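Necrotic enteritis toxin B (Clostridium perfringens, PDB 4I0N) forms pores in membranes, probably by assembling into a ring of subunits that inserts a beta barrel, as its alpha-hemolysin relatives do. Local coordinates at residues W81-I87 / L215-F220; G36-S42 / N59-P65; T108-V114 / E150-T156. All coordinates share one frame; numbering follows the deposited sequence.

Contact 1. Residues W81-I87 / L215-F220; sequences WPETYRI and LISGGF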
loop_
_atom_site.group_PDB
_atom_site.type_symbol
_atom_site.label_atom_id
_atom_site.label_comp_id
_atom_site.label_asym_id
_atom_site.label_seq_id
_atom_site.Cartn_x
_atom_site.Cartn_y
_atom_site.Cartn_z
ATOM N N TRP A 81 -5.271 -14.140 8.608
ATOM C CA TRP A 81 -4.138 -13.214 8.575
ATOM C C TRP A 81 -3.998 -12.645 7.156
ATOM O O TRP A 81 -4.489 -13.260 6.208
ATOM C CB TRP A 81 -2.856 -13.929 9.048
ATOM C CG TRP A 81 -2.426 -15.056 8.157
ATOM C CD1 TRP A 81 -2.960 -16.317 8.092
ATOM C CD2 TRP A 81 -1.393 -15.002 7.178
ATOM N NE1 TRP A 81 -2.293 -17.063 7.135
ATOM C CE2 TRP A 81 -1.345 -16.268 6.544
ATOM C CE3 TRP A 81 -0.504 -13.994 6.762
ATOM C CZ2 TRP A 81 -0.434 -16.569 5.520
ATOM C CZ3 TRP A 81 0.415 -14.286 5.756
ATOM C CH2 TRP A 81 0.444 -15.577 5.147
ATOM N N PRO A 82 -3.390 -11.447 7.021
ATOM C CA PRO A 82 -3.308 -10.816 5.702
ATOM C C PRO A 82 -2.084 -11.285 4.923
ATOM O O PRO A 82 -0.936 -11.076 5.353
ATOM C CB PRO A 82 -3.210 -9.326 6.042
ATOM C CG PRO A 82 -2.465 -9.302 7.326
ATOM C CD PRO A 82 -2.985 -10.524 8.098
ATOM N N GLU A 83 -2.331 -11.944 3.794
ATOM C CA GLU A 83 -1.236 -12.484 3.007
ATOM C C GLU A 83 -0.761 -11.472 1.974
ATOM O O GLU A 83 0.431 -11.446 1.651
ATOM C CB GLU A 83 -1.621 -13.834 2.380
ATOM C CG GLU A 83 -0.450 -14.561 1.670
ATOM C CD GLU A 83 -0.224 -14.088 0.240
ATOM O OE1 GLU A 83 -1.125 -13.426 -0.337
ATOM O OE2 GLU A 83 0.870 -14.376 -0.307
ATOM N N THR A 84 -1.679 -10.645 1.461
ATOM C CA THR A 84 -1.337 -9.590 0.484
ATOM C C THR A 84 -2.153 -8.326 0.740
ATOM O O THR A 84 -3.391 -8.384 0.859
ATOM C CB THR A 84 -1.537 -10.038 -1.024
ATOM O OG1 THR A 84 -0.625 -11.107 -1.347
ATOM C CG2 THR A 84 -1.262 -8.852 -1.983
ATOM N N TYR A 85 -1.464 -7.184 0.817
ATOM C CA TYR A 85 -2.145 -5.901 0.682
ATOM C C TYR A 85 -1.940 -5.371 -0.751
ATOM O O TYR A 85 -0.818 -5.272 -1.211
ATOM C CB TYR A 85 -1.564 -4.892 1.652
ATOM C CG TYR A 85 -1.715 -5.224 3.108
ATOM C CD1 TYR A 85 -2.791 -4.702 3.851
ATOM C CD2 TYR A 85 -0.749 -5.993 3.772
ATOM C CE1 TYR A 85 -2.918 -4.961 5.225
ATOM C CE2 TYR A 85 -0.874 -6.275 5.159
ATOM C CZ TYR A 85 -1.961 -5.747 5.866
ATOM O OH TYR A 85 -2.076 -5.996 7.222
ATOM N N ARG A 86 -3.026 -5.006 -1.429
ATOM C CA ARG A 86 -2.949 -4.416 -2.763
ATOM C C ARG A 86 -3.420 -2.969 -2.732
ATOM O O ARG A 86 -4.491 -2.653 -2.163
ATOM C CB ARG A 86 -3.803 -5.185 -3.755
ATOM C CG ARG A 86 -3.707 -4.579 -5.180
ATOM C CD ARG A 86 -4.360 -5.504 -6.202
ATOM N NE ARG A 86 -3.573 -6.719 -6.361
ATOM C CZ ARG A 86 -3.928 -7.766 -7.105
ATOM N NH1 ARG A 86 -5.070 -7.764 -7.778
ATOM N NH2 ARG A 86 -3.126 -8.826 -7.176
ATOM N N ILE A 87 -2.621 -2.097 -3.339
ATOM C CA ILE A 87 -2.949 -0.669 -3.382
ATOM C C ILE A 87 -2.997 -0.295 -4.855
ATOM O O ILE A 87 -2.020 -0.474 -5.570
ATOM C CB ILE A 87 -1.897 0.188 -2.614
ATOM C CG1 ILE A 87 -2.015 -0.029 -1.093
ATOM C CG2 ILE A 87 -2.055 1.708 -2.926
ATOM C CD1 ILE A 87 -1.194 -1.162 -0.550
ATOM N N LEU A 215 2.834 -5.976 10.172
ATOM C CA LEU A 215 1.845 -6.030 9.079
ATOM C C LEU A 215 0.789 -7.122 9.308
ATOM O O LEU A 215 -0.309 -7.084 8.739
ATOM C CB LEU A 215 2.543 -6.240 7.724
ATOM C CG LEU A 215 2.945 -4.949 6.998
ATOM C CD1 LEU A 215 3.995 -4.103 7.763
ATOM C CD2 LEU A 215 3.488 -5.309 5.587
ATOM N N ILE A 216 1.118 -8.075 10.165
ATOM C CA ILE A 216 0.147 -9.123 10.542
ATOM C C ILE A 216 -0.565 -8.779 11.859
ATOM O O ILE A 216 -1.795 -8.901 11.977
ATOM C CB ILE A 216 0.821 -10.509 10.573
ATOM C CG1 ILE A 216 1.217 -10.887 9.134
ATOM C CG2 ILE A 216 -0.107 -11.584 11.181
ATOM C CD1 ILE A 216 2.174 -12.087 9.035
ATOM N N SER A 217 0.194 -8.356 12.856
ATOM C CA SER A 217 -0.415 -8.042 14.152
ATOM C C SER A 217 -1.237 -6.752 14.116
ATOM O O SER A 217 -2.245 -6.637 14.805
ATOM C CB SER A 217 0.654 -7.966 15.234
ATOM O OG SER A 217 1.559 -6.914 14.942
ATOM N N GLY A 218 -0.841 -5.794 13.291
ATOM C CA GLY A 218 -1.477 -4.479 13.307
ATOM C C GLY A 218 -2.093 -4.072 11.980
ATOM O O GLY A 218 -3.281 -3.781 11.906
ATOM N N GLY A 219 -1.273 -4.032 10.937
ATOM C CA GLY A 219 -1.738 -3.562 9.626
ATOM C C GLY A 219 -0.611 -2.908 8.858
ATOM O O GLY A 219 0.551 -2.884 9.321
ATOM N N PHE A 220 -0.936 -2.394 7.677
ATOM C CA PHE A 220 0.077 -1.848 6.785
ATOM C C PHE A 220 -0.148 -0.351 6.656
ATOM O O PHE A 220 -1.295 0.108 6.591
ATOM C CB PHE A 220 0.012 -2.556 5.419
ATOM C CG PHE A 220 0.963 -1.998 4.378
ATOM C CD1 PHE A 220 2.330 -1.882 4.649
ATOM C CD2 PHE A 220 0.491 -1.632 3.114
ATOM C CE1 PHE A 220 3.220 -1.384 3.691
ATOM C CE2 PHE A 220 1.366 -1.119 2.139
ATOM C CZ PHE A 220 2.738 -0.991 2.441
#
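Tyr85 spans the gap between the two segments with its hydroxyl, whose OH donates a hydrogen bond of 2.6 Å to the carbonyl O of Leu215 near the end of a short helix. The donor lies in the carbonyl plane, at a C=O...OH angle of 153°, and the bond holds the hydroxyl end of the ring against the helix. Phe220 completes the grip: its CB sits 3.6 Å from the centroid of the Tyr85 ring, squarely over the face, in a CH-pi contact. With CG anti to the backbone N (chi1 176°), the Phe220 ring slides past Tyr85 in the opposite direction rather than stacking on it, and the two ring planes meet at 41°. This carries the far edge of the Phe220 ring to Ile87, whose CD1 lies near the ring plane, 3.7 Å from Phe220 CE2. Gly219, at the start of the strand, has backbone angles that would jam a CB against the preceding carbonyl; its CA lies 3.4 Å from Tyr85 OH. Pro82, compact and rigid, brings CG to 3.4 Å from Leu215 O, the carbonyl that Tyr85 uses. Beyond it, Ile216 runs alongside Trp81 and ends with CD1 4.0 Å from Trp81 CE3. The indole NE1 bonds to Asn263. At Glu83 and Thr84 a classic beta bulge opposite Phe246 turns the chain. Strand 76-92 runs between strands 165-172 and 236-255, while strand 219-231 belongs to the six-stranded sheet, and Phe220, Ile87 and Tyr85 pack in the core between these layers.

Contact 2. Residues G36-S42 / N59-P65; sequences GWKATLS and NLEGFIP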
loop_
_atom_site.group_PDB
_atom_site.type_symbol
_atom_site.label_atom_id
_atom_site.label_comp_id
_atom_site.label_asym_id
_atom_site.label_seq_id
_atom_site.Cartn_x
_atom_site.Cartn_y
_atom_site.Cartn_z
ATOM N N GLY A 36 -11.407 2.147 9.937
ATOM C CA GLY A 36 -10.001 2.075 10.297
ATOM C C GLY A 36 -9.066 2.082 9.105
ATOM O O GLY A 36 -7.844 2.141 9.279
ATOM N N TRP A 37 -9.635 2.010 7.894
ATOM C CA TRP A 37 -8.872 2.126 6.665
ATOM C C TRP A 37 -8.782 3.604 6.339
ATOM O O TRP A 37 -9.795 4.288 6.340
ATOM C CB TRP A 37 -9.595 1.408 5.514
ATOM C CG TRP A 37 -9.780 -0.070 5.737
ATOM C CD1 TRP A 37 -10.282 -0.690 6.856
ATOM C CD2 TRP A 37 -9.498 -1.106 4.795
ATOM N NE1 TRP A 37 -10.319 -2.052 6.670
ATOM C CE2 TRP A 37 -9.843 -2.336 5.411
ATOM C CE3 TRP A 37 -8.998 -1.114 3.491
ATOM C CZ2 TRP A 37 -9.700 -3.566 4.757
ATOM C CZ3 TRP A 37 -8.864 -2.340 2.827
ATOM C CH2 TRP A 37 -9.211 -3.551 3.473
ATOM N N LYS A 38 -7.569 4.084 6.064
ATOM C CA LYS A 38 -7.324 5.528 5.946
ATOM C C LYS A 38 -6.576 5.873 4.669
ATOM O O LYS A 38 -5.656 5.168 4.281
ATOM C CB LYS A 38 -6.480 6.002 7.131
ATOM C CG LYS A 38 -7.099 5.708 8.473
ATOM C CD LYS A 38 -6.177 6.156 9.618
ATOM C CE LYS A 38 -6.744 5.722 10.979
ATOM N NZ LYS A 38 -6.769 4.224 11.076
ATOM N N ALA A 39 -6.959 6.971 4.028
ATOM C CA ALA A 39 -6.225 7.491 2.871
ATOM C C ALA A 39 -6.079 8.983 3.008
ATOM O O ALA A 39 -7.096 9.713 3.097
ATOM C CB ALA A 39 -6.946 7.176 1.589
ATOM N N THR A 40 -4.819 9.435 2.993
ATOM C CA THR A 40 -4.518 10.860 2.927
ATOM C C THR A 40 -3.799 11.101 1.620
ATOM O O THR A 40 -2.757 10.487 1.364
ATOM C CB THR A 40 -3.617 11.298 4.100
ATOM O OG1 THR A 40 -4.346 11.160 5.330
ATOM C CG2 THR A 40 -3.186 12.778 3.943
ATOM N N LEU A 41 -4.358 11.981 0.797
ATOM C CA LEU A 41 -3.756 12.308 -0.503
ATOM C C LEU A 41 -3.320 13.766 -0.469
ATOM O O LEU A 41 -4.152 14.670 -0.282
ATOM C CB LEU A 41 -4.748 12.065 -1.659
ATOM C CG LEU A 41 -4.141 12.155 -3.064
ATOM C CD1 LEU A 41 -3.095 11.052 -3.297
ATOM C CD2 LEU A 41 -5.232 12.054 -4.106
ATOM N N SER A 42 -2.013 13.989 -0.609
ATOM C CA SER A 42 -1.450 15.338 -0.554
ATOM C C SER A 42 -0.854 15.653 -1.900
ATOM O O SER A 42 -0.326 14.767 -2.582
ATOM C CB SER A 42 -0.356 15.459 0.517
ATOM O OG SER A 42 -0.892 15.063 1.766
ATOM N N ASN A 59 1.174 12.528 -3.005
ATOM C CA ASN A 59 1.700 11.620 -2.003
ATOM C C ASN A 59 0.517 10.937 -1.335
ATOM O O ASN A 59 -0.345 11.616 -0.805
ATOM C CB ASN A 59 2.491 12.416 -0.961
ATOM C CG ASN A 59 3.111 11.528 0.127
ATOM O OD1 ASN A 59 3.921 10.666 -0.149
ATOM N ND2 ASN A 59 2.749 11.781 1.366
ATOM N N LEU A 60 0.473 9.611 -1.383
ATOM C CA LEU A 60 -0.580 8.851 -0.701
ATOM C C LEU A 60 -0.020 8.264 0.592
ATOM O O LEU A 60 1.013 7.570 0.563
ATOM C CB LEU A 60 -1.105 7.718 -1.610
ATOM C CG LEU A 60 -1.984 6.692 -0.886
ATOM C CD1 LEU A 60 -3.291 7.340 -0.394
ATOM C CD2 LEU A 60 -2.292 5.477 -1.794
ATOM N N GLU A 61 -0.668 8.553 1.721
ATOM C CA GLU A 61 -0.337 7.893 2.979
ATOM C C GLU A 61 -1.588 7.297 3.534
ATOM O O GLU A 61 -2.668 7.891 3.439
ATOM C CB GLU A 61 0.160 8.898 4.019
ATOM C CG GLU A 61 1.342 9.668 3.628
ATOM C CD GLU A 61 1.528 10.813 4.586
ATOM O OE1 GLU A 61 1.059 11.928 4.273
ATOM O OE2 GLU A 61 2.074 10.568 5.683
ATOM N N GLY A 62 -1.461 6.137 4.149
ATOM C CA GLY A 62 -2.670 5.521 4.639
ATOM C C GLY A 62 -2.444 4.401 5.606
ATOM O O GLY A 62 -1.343 4.215 6.139
ATOM N N PHE A 63 -3.516 3.672 5.847
ATOM C CA PHE A 63 -3.450 2.552 6.748
ATOM C C PHE A 63 -4.509 1.533 6.374
ATOM O O PHE A 63 -5.668 1.893 6.108
ATOM C CB PHE A 63 -3.658 2.994 8.188
ATOM C CG PHE A 63 -3.453 1.889 9.176
ATOM C CD1 PHE A 63 -2.151 1.442 9.478
ATOM C CD2 PHE A 63 -4.537 1.261 9.769
ATOM C CE1 PHE A 63 -1.959 0.403 10.391
ATOM C CE2 PHE A 63 -4.348 0.214 10.694
ATOM C CZ PHE A 63 -3.053 -0.216 10.996
ATOM N N ILE A 64 -4.098 0.265 6.373
ATOM C CA ILE A 64 -5.013 -0.853 6.177
ATOM C C ILE A 64 -4.859 -1.789 7.388
ATOM O O ILE A 64 -3.776 -2.379 7.580
ATOM C CB ILE A 64 -4.740 -1.641 4.860
ATOM C CG1 ILE A 64 -4.778 -0.730 3.628
ATOM C CG2 ILE A 64 -5.740 -2.794 4.717
ATOM C CD1 ILE A 64 -4.114 -1.324 2.337
ATOM N N PRO A 65 -5.913 -1.930 8.210
ATOM C CA PRO A 65 -5.804 -2.827 9.385
ATOM C C PRO A 65 -5.564 -4.276 8.964
ATOM O O PRO A 65 -6.003 -4.687 7.883
ATOM C CB PRO A 65 -7.176 -2.725 10.081
ATOM C CG PRO A 65 -7.947 -1.698 9.338
ATOM C CD PRO A 65 -7.259 -1.330 8.067
HETATM O O HOH W 1 -0.180 12.461 1.950
#
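Trp37 offers one broad indole face as a platform for two bumps from the opposite strand. Ile64 CG2 rests over the six-membered ring, 3.7 Å from its centroid, and Pro65 CD presses over the five-membered ring, 3.5 Å from its centroid; both are CH-pi contacts, and the flat ring accommodates a branched methyl and a proline edge together. Farther along the same buried side the small Ala39 leaves room for a leucine branch, Leu60 CD1 coming within 4.2 Å of Ala39 CB, and Leu41 CD1 leans on Leu60 CB. Gly62 fits where a CB would strike Lys38 O, which lies 3.0 Å from Gly62 CA. On the other face Lys38 lies beside Phe63 and, bent at its last torsion, hooks NZ back to Gly36 O at 3.0 Å; that same carbonyl O meets the Phe63 ring edge, 3.5 Å from CD2. Ser42 OG, which also hydrogen-bonds to Ser29 OG, binds a water at 2.7 Å that reaches Glu61 OE1. Six backbone hydrogen bonds zip this antiparallel hairpin, which is flanked by strands 21-34 and 219-231. Its apolar face, with Trp37, Leu41 and Ile64, packs on strands 236-255, 258-279 and 76-92 of the second sheet.

Contact 3. Residues T108-V114 / E150-T156; sequences TIDKKDV and EQPDFRT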
loop_
_atom_site.group_PDB
_atom_site.type_symbol
_atom_site.label_atom_id
_atom_site.label_comp_id
_atom_site.label_asym_id
_atom_site.label_seq_id
_atom_site.Cartn_x
_atom_site.Cartn_y
_atom_site.Cartn_z
ATOM N N THR A 108 10.556 -4.348 -7.657
ATOM C CA THR A 108 10.302 -5.142 -6.454
ATOM C C THR A 108 11.317 -4.812 -5.372
ATOM O O THR A 108 12.527 -4.783 -5.644
ATOM C CB THR A 108 10.346 -6.630 -6.771
ATOM O OG1 THR A 108 9.356 -6.897 -7.767
ATOM C CG2 THR A 108 10.090 -7.503 -5.533
ATOM N N ILE A 109 10.821 -4.575 -4.159
ATOM C CA ILE A 109 11.670 -4.217 -3.011
ATOM C C ILE A 109 11.451 -5.218 -1.893
ATOM O O ILE A 109 10.335 -5.389 -1.412
ATOM C CB ILE A 109 11.418 -2.753 -2.545
ATOM C CG1 ILE A 109 11.685 -1.814 -3.732
ATOM C CG2 ILE A 109 12.268 -2.417 -1.298
ATOM C CD1 ILE A 109 11.327 -0.372 -3.537
ATOM N N ASP A 110 12.524 -5.907 -1.521
ATOM C CA ASP A 110 12.471 -6.928 -0.496
ATOM C C ASP A 110 12.959 -6.363 0.848
ATOM O O ASP A 110 12.785 -7.014 1.871
ATOM C CB ASP A 110 13.371 -8.122 -0.850
ATOM C CG ASP A 110 12.779 -9.050 -1.889
ATOM O OD1 ASP A 110 11.711 -8.760 -2.475
ATOM O OD2 ASP A 110 13.415 -10.103 -2.123
ATOM N N LYS A 111 13.606 -5.191 0.836
ATOM C CA LYS A 111 14.156 -4.579 2.064
ATOM C C LYS A 111 13.030 -4.214 3.012
ATOM O O LYS A 111 11.966 -3.768 2.566
ATOM C CB LYS A 111 14.908 -3.285 1.726
ATOM C CG LYS A 111 16.038 -3.436 0.720
ATOM C CD LYS A 111 17.099 -4.395 1.224
ATOM C CE LYS A 111 18.231 -4.641 0.204
ATOM N NZ LYS A 111 18.713 -3.397 -0.454
ATOM N N LYS A 112 13.264 -4.347 4.320
ATOM C CA LYS A 112 12.206 -4.014 5.272
ATOM C C LYS A 112 11.780 -2.546 5.149
ATOM O O LYS A 112 10.586 -2.225 5.228
ATOM C CB LYS A 112 12.648 -4.317 6.714
ATOM C CG LYS A 112 11.621 -3.855 7.768
ATOM C CD LYS A 112 12.013 -4.284 9.180
ATOM C CE LYS A 112 13.350 -3.736 9.602
ATOM N NZ LYS A 112 13.284 -2.298 9.920
ATOM N N ASP A 113 12.757 -1.649 5.011
ATOM C CA ASP A 113 12.449 -0.220 4.952
ATOM C C ASP A 113 12.468 0.246 3.508
ATOM O O ASP A 113 13.502 0.165 2.831
ATOM C CB ASP A 113 13.426 0.614 5.787
ATOM C CG ASP A 113 13.390 0.262 7.255
ATOM O OD1 ASP A 113 12.302 -0.099 7.754
ATOM O OD2 ASP A 113 14.452 0.360 7.904
ATOM N N VAL A 114 11.314 0.703 3.035
ATOM C CA VAL A 114 11.183 1.218 1.676
ATOM C C VAL A 114 11.283 2.733 1.746
ATOM O O VAL A 114 10.615 3.379 2.566
ATOM C CB VAL A 114 9.830 0.816 1.061
ATOM C CG1 VAL A 114 9.626 1.467 -0.344
ATOM C CG2 VAL A 114 9.741 -0.714 1.007
ATOM N N GLU A 150 7.597 0.720 6.365
ATOM C CA GLU A 150 8.213 -0.553 6.700
ATOM C C GLU A 150 7.310 -1.741 6.303
ATOM O O GLU A 150 6.062 -1.646 6.308
ATOM C CB GLU A 150 8.597 -0.603 8.185
ATOM C CG GLU A 150 7.414 -0.681 9.114
ATOM C CD GLU A 150 7.804 -0.827 10.569
ATOM O OE1 GLU A 150 8.976 -1.182 10.866
ATOM O OE2 GLU A 150 6.920 -0.579 11.413
ATOM N N GLN A 151 7.944 -2.853 5.942
ATOM C CA GLN A 151 7.200 -4.047 5.523
ATOM C C GLN A 151 7.861 -5.339 6.043
ATOM O O GLN A 151 8.080 -6.265 5.271
ATOM C CB GLN A 151 7.057 -4.073 3.990
ATOM C CG GLN A 151 8.432 -4.039 3.281
ATOM C CD GLN A 151 8.338 -4.184 1.767
ATOM O OE1 GLN A 151 7.257 -4.219 1.213
ATOM N NE2 GLN A 151 9.492 -4.249 1.096
ATOM N N PRO A 152 8.159 -5.418 7.355
ATOM C CA PRO A 152 8.830 -6.648 7.855
ATOM C C PRO A 152 8.104 -7.928 7.433
ATOM O O PRO A 152 6.879 -8.020 7.578
ATOM C CB PRO A 152 8.800 -6.491 9.381
ATOM C CG PRO A 152 7.698 -5.462 9.628
ATOM C CD PRO A 152 7.806 -4.512 8.461
ATOM N N ASP A 153 8.878 -8.869 6.886
ATOM C CA ASP A 153 8.399 -10.185 6.393
ATOM C C ASP A 153 7.625 -10.168 5.080
ATOM O O ASP A 153 7.161 -11.233 4.648
ATOM C CB ASP A 153 7.546 -10.926 7.444
ATOM C CG ASP A 153 8.319 -11.260 8.714
ATOM O OD1 ASP A 153 9.572 -11.166 8.745
ATOM O OD2 ASP A 153 7.650 -11.639 9.687
ATOM N N PHE A 154 7.494 -8.984 4.457
ATOM C CA PHE A 154 6.762 -8.805 3.211
ATOM C C PHE A 154 7.687 -8.202 2.164
ATOM O O PHE A 154 8.811 -7.764 2.503
ATOM C CB PHE A 154 5.544 -7.872 3.406
ATOM C CG PHE A 154 4.374 -8.508 4.102
ATOM C CD1 PHE A 154 3.157 -8.661 3.427
ATOM C CD2 PHE A 154 4.459 -8.874 5.455
ATOM C CE1 PHE A 154 2.023 -9.224 4.097
ATOM C CE2 PHE A 154 3.361 -9.429 6.140
ATOM C CZ PHE A 154 2.131 -9.607 5.452
ATOM N N ARG A 155 7.242 -8.204 0.905
ATOM C CA ARG A 155 7.927 -7.472 -0.170
ATOM C C ARG A 155 6.924 -6.629 -0.931
ATOM O O ARG A 155 5.718 -6.908 -0.880
ATOM C CB ARG A 155 8.617 -8.446 -1.139
ATOM C CG ARG A 155 7.674 -9.451 -1.765
ATOM C CD ARG A 155 8.313 -10.152 -2.988
ATOM N NE ARG A 155 9.660 -10.625 -2.710
ATOM C CZ ARG A 155 9.982 -11.891 -2.431
ATOM N NH1 ARG A 155 9.042 -12.842 -2.395
ATOM N NH2 ARG A 155 11.254 -12.212 -2.180
ATOM N N THR A 156 7.416 -5.602 -1.617
ATOM C CA THR A 156 6.573 -4.741 -2.435
ATOM C C THR A 156 6.853 -5.050 -3.905
ATOM O O THR A 156 8.016 -5.069 -4.330
ATOM C CB THR A 156 6.893 -3.266 -2.192
ATOM O OG1 THR A 156 6.533 -2.945 -0.847
ATOM C CG2 THR A 156 6.104 -2.365 -3.180
HETATM O O HOH W 2 10.852 -6.829 4.062
HETATM O O HOH W 3 10.990 -9.457 1.586
#
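Thr108 opens the contact by laying its methyl CG2 4.1 Å from Arg155 CD. Ile109 pairs with Thr156 through both backbone bonds, and Ile109 O, 2.9 Å from Thr156 N, also accepts from Gln151 NE2, which approaches from above the carbonyl plane. Asp110 is held side-on in a salt bridge: OD1 is 2.8 Å from Arg155 NE, and OD2 is 3.0 Å from Arg155 NH2. Both oxygens lie in the guanidinium plane but are met from above the carboxylate plane, the two groups being turned 47° apart. Two waters bridge Asp110 O and Phe154 O. Lys111 contributes its carbonyl O, 2.9 Å from Gln151 NE2, so this extended glutamine bridges the carbonyls of Ile109 and Lys111, while Thr156 OG1 holds its OE1. Lys112 O takes Gln151 N at 2.8 Å; the aliphatic chain of Lys112 crosses Pro152 and, bent near its end, brings NZ into a salt bridge with Asp113. Val114 CG2 packs 3.5 Å from Gln151 NE2. Here the chain leaves strand 108-109 for strand 113-120 and returns from 144-150 to 154-162, which neighbours strand 165-172; strands 113-120 and 144-150 form a separate sheet consistent with the folded prestem of this toxin family, and helix 214-217 abuts Glu150 and Pro152.

In the fold
Along the chain contact 2 closes first, at residue 65; contact 1 then opens at 81, and contact 3 (108-156) falls wholly between its two segments. The centre of contact 1 is about 14 Å from that of contact 2 and 12 Å from that of contact 3, whereas those two are about 18 Å apart and do not touch. Contact 1 is thus the link: Phe220 O probably bonds to Ile64 N, joining neighbouring strands 219-231 and 53-65, while Leu215 and Pro82 pack on Phe154. Together they run from the six-stranded sheet, through the beta-sandwich core, to the base of the probable prestem, which is expected to unfold outward during pore formation.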